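Local coordinates for D-alanyl-D-alanine carboxypeptidase DacB2 (Mycobacterium tuberculosis H37Rv, PDB 4RYE), which probably removes the terminal D-alanine from peptidoglycan stem pentapeptides, acting as a serine D,D-carboxypeptidase in cell wall biogenesis, at residues A[211-220]-A[232-240]. Residues are numbered along the deposited sequence; the frame is centred on the assembly and turned at random.
Sequences YTNAARKTFV and IAMMYGLVK
Arg216 lies flat over one face of the Tyr236 ring where strand 228-237 ends in a G1 beta bulge beside the start of its antiparallel hairpin partner 218-225, in the sheet of this penicillin-binding-protein fold. The guanidinium and ring planes are only 4° apart, with centres 4.5 Å from each other. Arg216 CD adds a CH-pi contact over the same ring, 3.9 Å from its centroid. An extended chain from CG to NE carries the arginine across the phenol, so that Tyr236 OH sits over the guanidinium centre while Leu238 CD1 covers the opposite face near its rim. A water lies between Arg216 NH1 and Tyr236 O, but its unusually short approach to NH1 makes that bond doubtful. Tyr236 also stacks on His43, and the edge of the Tyr236 ring meets Ala214 O in plane, Tyr236 CE1 to Ala214 O 3.6 Å. At the bulge Tyr236 and Gly237 both face Lys217, whose N donates to Gly237 O at 2.9 Å; the return bond from Gly237 N is weak. Past it, Phe219 and Met234 form a hydrogen-bonded pair. Phe219 CG stands anti to the backbone N (chi1 175°), turning the ring toward Ile232 CD1, which meets its edge at CE2, while the selenium of Met234, built as selenomethionine, approaches obliquely. On the other face, Ala233 packs against Val220 and helix 155-166. Thr218 lies near the presumed acyl-ester nucleophile Ser47 and touches Thr48; its OG1 is hydrogen-bonded to Pro45 O, whereas its CG2 methyl lies 4.2 Å from Met235 CA.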
ATOM      1  N   TYR A 211       9.397  -2.760  -1.590  1.00 20.71           N
ATOM      2  CA  TYR A 211      10.833  -2.725  -1.367  1.00 23.58           C
ATOM      3  C   TYR A 211      11.535  -2.066  -2.537  1.00 24.10           C
ATOM      4  O   TYR A 211      11.202  -2.320  -3.689  1.00 23.60           O
ATOM      5  CB  TYR A 211      11.425  -4.132  -1.165  1.00 23.17           C
ATOM      6  CG  TYR A 211      12.938  -4.093  -0.995  1.00 24.69           C
ATOM      7  CD1 TYR A 211      13.508  -3.881   0.251  1.00 24.56           C
ATOM      8  CD2 TYR A 211      13.790  -4.221  -2.087  1.00 29.83           C
ATOM      9  CE1 TYR A 211      14.876  -3.817   0.414  1.00 28.69           C
ATOM     10  CE2 TYR A 211      15.163  -4.156  -1.934  1.00 29.80           C
ATOM     11  CZ  TYR A 211      15.698  -3.956  -0.679  1.00 32.70           C
ATOM     12  OH  TYR A 211      17.061  -3.893  -0.515  1.00 38.56           O
ATOM     13  N   THR A 212      12.502  -1.212  -2.222  1.00 23.37           N
ATOM     14  CA  THR A 212      13.531  -0.802  -3.170  1.00 24.94           C
ATOM     15  C   THR A 212      14.787  -0.621  -2.344  1.00 25.79           C
ATOM     16  O   THR A 212      14.728  -0.616  -1.116  1.00 25.02           O
ATOM     17  CB  THR A 212      13.231   0.539  -3.889  1.00 32.21           C
ATOM     18  OG1 THR A 212      13.255   1.604  -2.935  1.00 23.69           O
ATOM     19  CG2 THR A 212      11.883   0.519  -4.624  1.00 27.40           C
ATOM     20  N   ASN A 213      15.921  -0.457  -3.010  1.00 27.56           N
ATOM     21  CA  ASN A 213      17.171  -0.233  -2.301  1.00 35.76           C
ATOM     22  C   ASN A 213      17.107   1.062  -1.484  1.00 27.67           C
ATOM     23  O   ASN A 213      17.569   1.115  -0.347  1.00 30.97           O
ATOM     24  CB  ASN A 213      18.342  -0.206  -3.285  1.00 43.03           C
ATOM     25  CG  ASN A 213      19.674  -0.430  -2.605  1.00 59.20           C
ATOM     26  OD1 ASN A 213      19.807  -1.315  -1.756  1.00 65.50           O
ATOM     27  ND2 ASN A 213      20.667   0.380  -2.961  1.00 65.08           N
ATOM     28  N   ALA A 214      16.511   2.101  -2.060  1.00 31.77           N
ATOM     29  CA  ALA A 214      16.401   3.394  -1.382  1.00 35.19           C
ATOM     30  C   ALA A 214      15.331   3.416  -0.283  1.00 28.63           C
ATOM     31  O   ALA A 214      15.503   4.082   0.738  1.00 26.58           O
ATOM     32  CB  ALA A 214      16.148   4.509  -2.397  1.00 34.61           C
ATOM     33  N   ALA A 215      14.224   2.704  -0.497  1.00 23.20           N
ATOM     34  CA  ALA A 215      13.129   2.678   0.471  1.00 21.56           C
ATOM     35  C   ALA A 215      13.352   1.681   1.594  1.00 24.46           C
ATOM     36  O   ALA A 215      12.753   1.807   2.671  1.00 24.92           O
ATOM     37  CB  ALA A 215      11.813   2.353  -0.229  1.00 20.56           C
ATOM     38  N   ARG A 216      14.189   0.683   1.331  1.00 22.81           N
ATOM     39  CA  ARG A 216      14.213  -0.535   2.141  1.00 26.13           C
ATOM     40  C   ARG A 216      12.792  -1.120   2.185  1.00 25.61           C
ATOM     41  O   ARG A 216      12.048  -0.991   1.208  1.00 24.06           O
ATOM     42  CB  ARG A 216      14.815  -0.264   3.527  1.00 27.76           C
ATOM     43  CG  ARG A 216      16.265   0.213   3.428  1.00 27.81           C
ATOM     44  CD  ARG A 216      16.875   0.598   4.759  1.00 32.87           C
ATOM     45  NE  ARG A 216      18.246   1.055   4.549  1.00 35.83           N
ATOM     46  CZ  ARG A 216      19.119   1.315   5.516  1.00 41.17           C
ATOM     47  NH1 ARG A 216      18.772   1.166   6.786  1.00 38.57           N
ATOM     48  NH2 ARG A 216      20.344   1.722   5.201  1.00 41.66           N
ATOM     49  N   LYS A 217      12.397  -1.759   3.281  1.00 20.99           N
ATOM     50  CA  LYS A 217      11.071  -2.401   3.300  1.00 21.75           C
ATOM     51  C   LYS A 217       9.991  -1.451   3.758  1.00 19.08           C
ATOM     52  O   LYS A 217      10.169  -0.732   4.742  1.00 18.62           O
ATOM     53  CB  LYS A 217      11.061  -3.640   4.203  1.00 23.05           C
ATOM     54  CG  LYS A 217      12.131  -4.672   3.875  1.00 26.05           C
ATOM     55  CD  LYS A 217      11.847  -5.997   4.570  1.00 32.26           C
ATOM     56  CE  LYS A 217      10.513  -6.541   4.089  1.00 37.30           C
ATOM     57  NZ  LYS A 217      10.287  -7.945   4.467  1.00 47.05           N
ATOM     58  N   THR A 218       8.863  -1.440   3.049  1.00 19.62           N
ATOM     59  CA  THR A 218       7.717  -0.645   3.483  1.00 16.17           C
ATOM     60  C   THR A 218       6.454  -1.509   3.552  1.00 15.50           C
ATOM     61  O   THR A 218       6.358  -2.552   2.905  1.00 17.80           O
ATOM     62  CB  THR A 218       7.465   0.562   2.556  1.00 20.64           C
ATOM     63  OG1 THR A 218       7.225   0.092   1.223  1.00 16.97           O
ATOM     64  CG2 THR A 218       8.665   1.514   2.547  1.00 22.49           C
ATOM     65  N   PHE A 219       5.475  -1.056   4.319  1.00 15.25           N
ATOM     66  CA  PHE A 219       4.216  -1.763   4.415  1.00 15.82           C
ATOM     67  C   PHE A 219       3.164  -0.830   4.969  1.00 17.30           C
ATOM     68  O   PHE A 219       3.450   0.008   5.832  1.00 17.99           O
ATOM     69  CB  PHE A 219       4.340  -2.996   5.323  1.00 21.14           C
ATOM     70  CG  PHE A 219       3.030  -3.709   5.555  1.00 19.12           C
ATOM     71  CD1 PHE A 219       2.526  -4.583   4.603  1.00 21.13           C
ATOM     72  CD2 PHE A 219       2.306  -3.504   6.720  1.00 17.60           C
ATOM     73  CE1 PHE A 219       1.319  -5.242   4.805  1.00 21.83           C
ATOM     74  CE2 PHE A 219       1.096  -4.152   6.931  1.00 19.92           C
ATOM     75  CZ  PHE A 219       0.602  -5.024   5.972  1.00 21.26           C
ATOM     76  N   VAL A 220       1.953  -0.975   4.452  1.00 16.05           N
ATOM     77  CA  VAL A 220       0.787  -0.312   5.009  1.00 14.50           C
ATOM     78  C   VAL A 220      -0.342  -1.334   4.973  1.00 12.07           C
ATOM     79  O   VAL A 220      -0.437  -2.125   4.045  1.00 16.72           O
ATOM     80  CB  VAL A 220       0.413   0.978   4.227  1.00 16.18           C
ATOM     81  CG1 VAL A 220       0.052   0.664   2.759  1.00 14.37           C
ATOM     82  CG2 VAL A 220      -0.725   1.702   4.920  1.00 14.27           C
ATOM     83  N   ILE A 232      -1.996   0.389  10.064  1.00 11.18           N
ATOM     84  CA  ILE A 232      -0.607   0.637  10.432  1.00 13.27           C
ATOM     85  C   ILE A 232       0.202   0.882   9.185  1.00 16.87           C
ATOM     86  O   ILE A 232      -0.205   0.506   8.083  1.00 14.56           O
ATOM     87  CB  ILE A 232       0.025  -0.550  11.187  1.00 14.83           C
ATOM     88  CG1 ILE A 232       0.139  -1.765  10.265  1.00 18.57           C
ATOM     89  CG2 ILE A 232      -0.760  -0.874  12.451  1.00 17.37           C
ATOM     90  CD1 ILE A 232       0.913  -2.943  10.875  1.00 23.30           C
ATOM     91  N   ALA A 233       1.344   1.534   9.365  1.00 12.86           N
ATOM     92  CA  ALA A 233       2.329   1.652   8.298  1.00 15.27           C
ATOM     93  C   ALA A 233       3.707   1.514   8.910  1.00 15.00           C
ATOM     94  O   ALA A 233       3.916   1.859  10.073  1.00 16.31           O
ATOM     95  CB  ALA A 233       2.186   2.976   7.556  1.00 12.26           C
HETATM   96  N   MSE A 234       4.635   0.975   8.136  1.00 13.25           N
HETATM   97  CA  MSE A 234       5.988   0.737   8.596  1.00 15.46           C
HETATM   98  C   MSE A 234       6.908   1.090   7.438  1.00 17.51           C
HETATM   99  O   MSE A 234       6.646   0.699   6.305  1.00 14.74           O
HETATM  100  CB  MSE A 234       6.145  -0.737   8.973  1.00 16.88           C
HETATM  101  CG  MSE A 234       5.328  -1.143  10.183  1.00 21.40           C
HETATM  102 SE   MSE A 234       4.943  -3.066  10.230  0.79 29.42          SE
HETATM  103  CE  MSE A 234       6.746  -3.751   9.967  1.00 29.59           C
HETATM  104  N   MSE A 235       7.962   1.854   7.702  1.00 16.81           N
HETATM  105  CA  MSE A 235       8.854   2.269   6.625  1.00 16.13           C
HETATM  106  C   MSE A 235      10.318   2.053   6.957  1.00 18.36           C
HETATM  107  O   MSE A 235      10.702   1.946   8.131  1.00 21.50           O
HETATM  108  CB  MSE A 235       8.656   3.752   6.282  1.00 18.93           C
HETATM  109  CG  MSE A 235       7.229   4.206   6.065  1.00 15.08           C
HETATM  110 SE   MSE A 235       7.237   6.018   5.293  0.76 22.70          SE
HETATM  111  CE  MSE A 235       7.632   5.556   3.427  1.00 17.06           C
ATOM    112  N   TYR A 236      11.129   2.006   5.903  1.00 22.55           N
ATOM    113  CA  TYR A 236      12.579   2.077   6.016  1.00 24.15           C
ATOM    114  C   TYR A 236      13.181   1.013   6.932  1.00 27.44           C
ATOM    115  O   TYR A 236      13.986   1.323   7.815  1.00 24.53           O
ATOM    116  CB  TYR A 236      12.997   3.474   6.479  1.00 22.63           C
ATOM    117  CG  TYR A 236      14.392   3.832   6.063  1.00 23.35           C
ATOM    118  CD1 TYR A 236      14.729   3.906   4.720  1.00 24.18           C
ATOM    119  CD2 TYR A 236      15.372   4.093   7.003  1.00 27.48           C
ATOM    120  CE1 TYR A 236      16.013   4.235   4.324  1.00 29.79           C
ATOM    121  CE2 TYR A 236      16.657   4.423   6.622  1.00 33.47           C
ATOM    122  CZ  TYR A 236      16.973   4.491   5.279  1.00 36.57           C
ATOM    123  OH  TYR A 236      18.252   4.817   4.885  1.00 37.31           O
ATOM    124  N   GLY A 237      12.809  -0.243   6.710  1.00 24.74           N
ATOM    125  CA  GLY A 237      13.256  -1.308   7.586  1.00 22.20           C
ATOM    126  C   GLY A 237      13.989  -2.421   6.880  1.00 26.14           C
ATOM    127  O   GLY A 237      13.772  -2.663   5.690  1.00 27.32           O
ATOM    128  N   LEU A 238      14.875  -3.091   7.613  1.00 26.57           N
ATOM    129  CA  LEU A 238      15.555  -4.266   7.105  1.00 34.46           C
ATOM    130  C   LEU A 238      15.507  -5.370   8.154  1.00 33.18           C
ATOM    131  O   LEU A 238      15.796  -5.131   9.329  1.00 36.90           O
ATOM    132  CB  LEU A 238      17.005  -3.939   6.742  1.00 40.63           C
ATOM    133  CG  LEU A 238      17.200  -3.007   5.545  1.00 43.50           C
ATOM    134  CD1 LEU A 238      18.670  -2.673   5.349  1.00 45.50           C
ATOM    135  CD2 LEU A 238      16.607  -3.611   4.280  1.00 43.92           C
ATOM    136  N   VAL A 239      15.140  -6.574   7.726  1.00 34.98           N
ATOM    137  CA  VAL A 239      15.068  -7.720   8.629  1.00 37.36           C
ATOM    138  C   VAL A 239      16.448  -8.323   8.880  1.00 42.78           C
ATOM    139  O   VAL A 239      17.186  -8.627   7.943  1.00 47.46           O
ATOM    140  CB  VAL A 239      14.125  -8.810   8.088  1.00 38.35           C
ATOM    141  CG1 VAL A 239      14.076  -9.997   9.048  1.00 41.90           C
ATOM    142  CG2 VAL A 239      12.740  -8.244   7.875  1.00 32.57           C
ATOM    143  N   LYS A 240      16.797  -8.487  10.150  1.00 47.10           N
ATOM    144  CA  LYS A 240      18.063  -9.116  10.515  1.00 48.18           C
ATOM    145  C   LYS A 240      17.858 -10.612  10.749  1.00 47.24           C
ATOM    146  O   LYS A 240      16.767 -11.036  11.144  1.00 43.71           O
ATOM    147  CB  LYS A 240      18.635  -8.444  11.764  1.00 50.29           C
ATOM    148  CG  LYS A 240      18.753  -6.932  11.614  1.00 54.28           C
ATOM    149  CD  LYS A 240      18.949  -6.231  12.949  1.00 60.39           C
ATOM    150  CE  LYS A 240      18.745  -4.718  12.819  1.00 64.35           C
ATOM    151  NZ  LYS A 240      17.309  -4.328  12.579  1.00 62.78           N
TER
HETATM  152  O   HOH W   1      16.780   0.519   8.059  1.00 37.54           O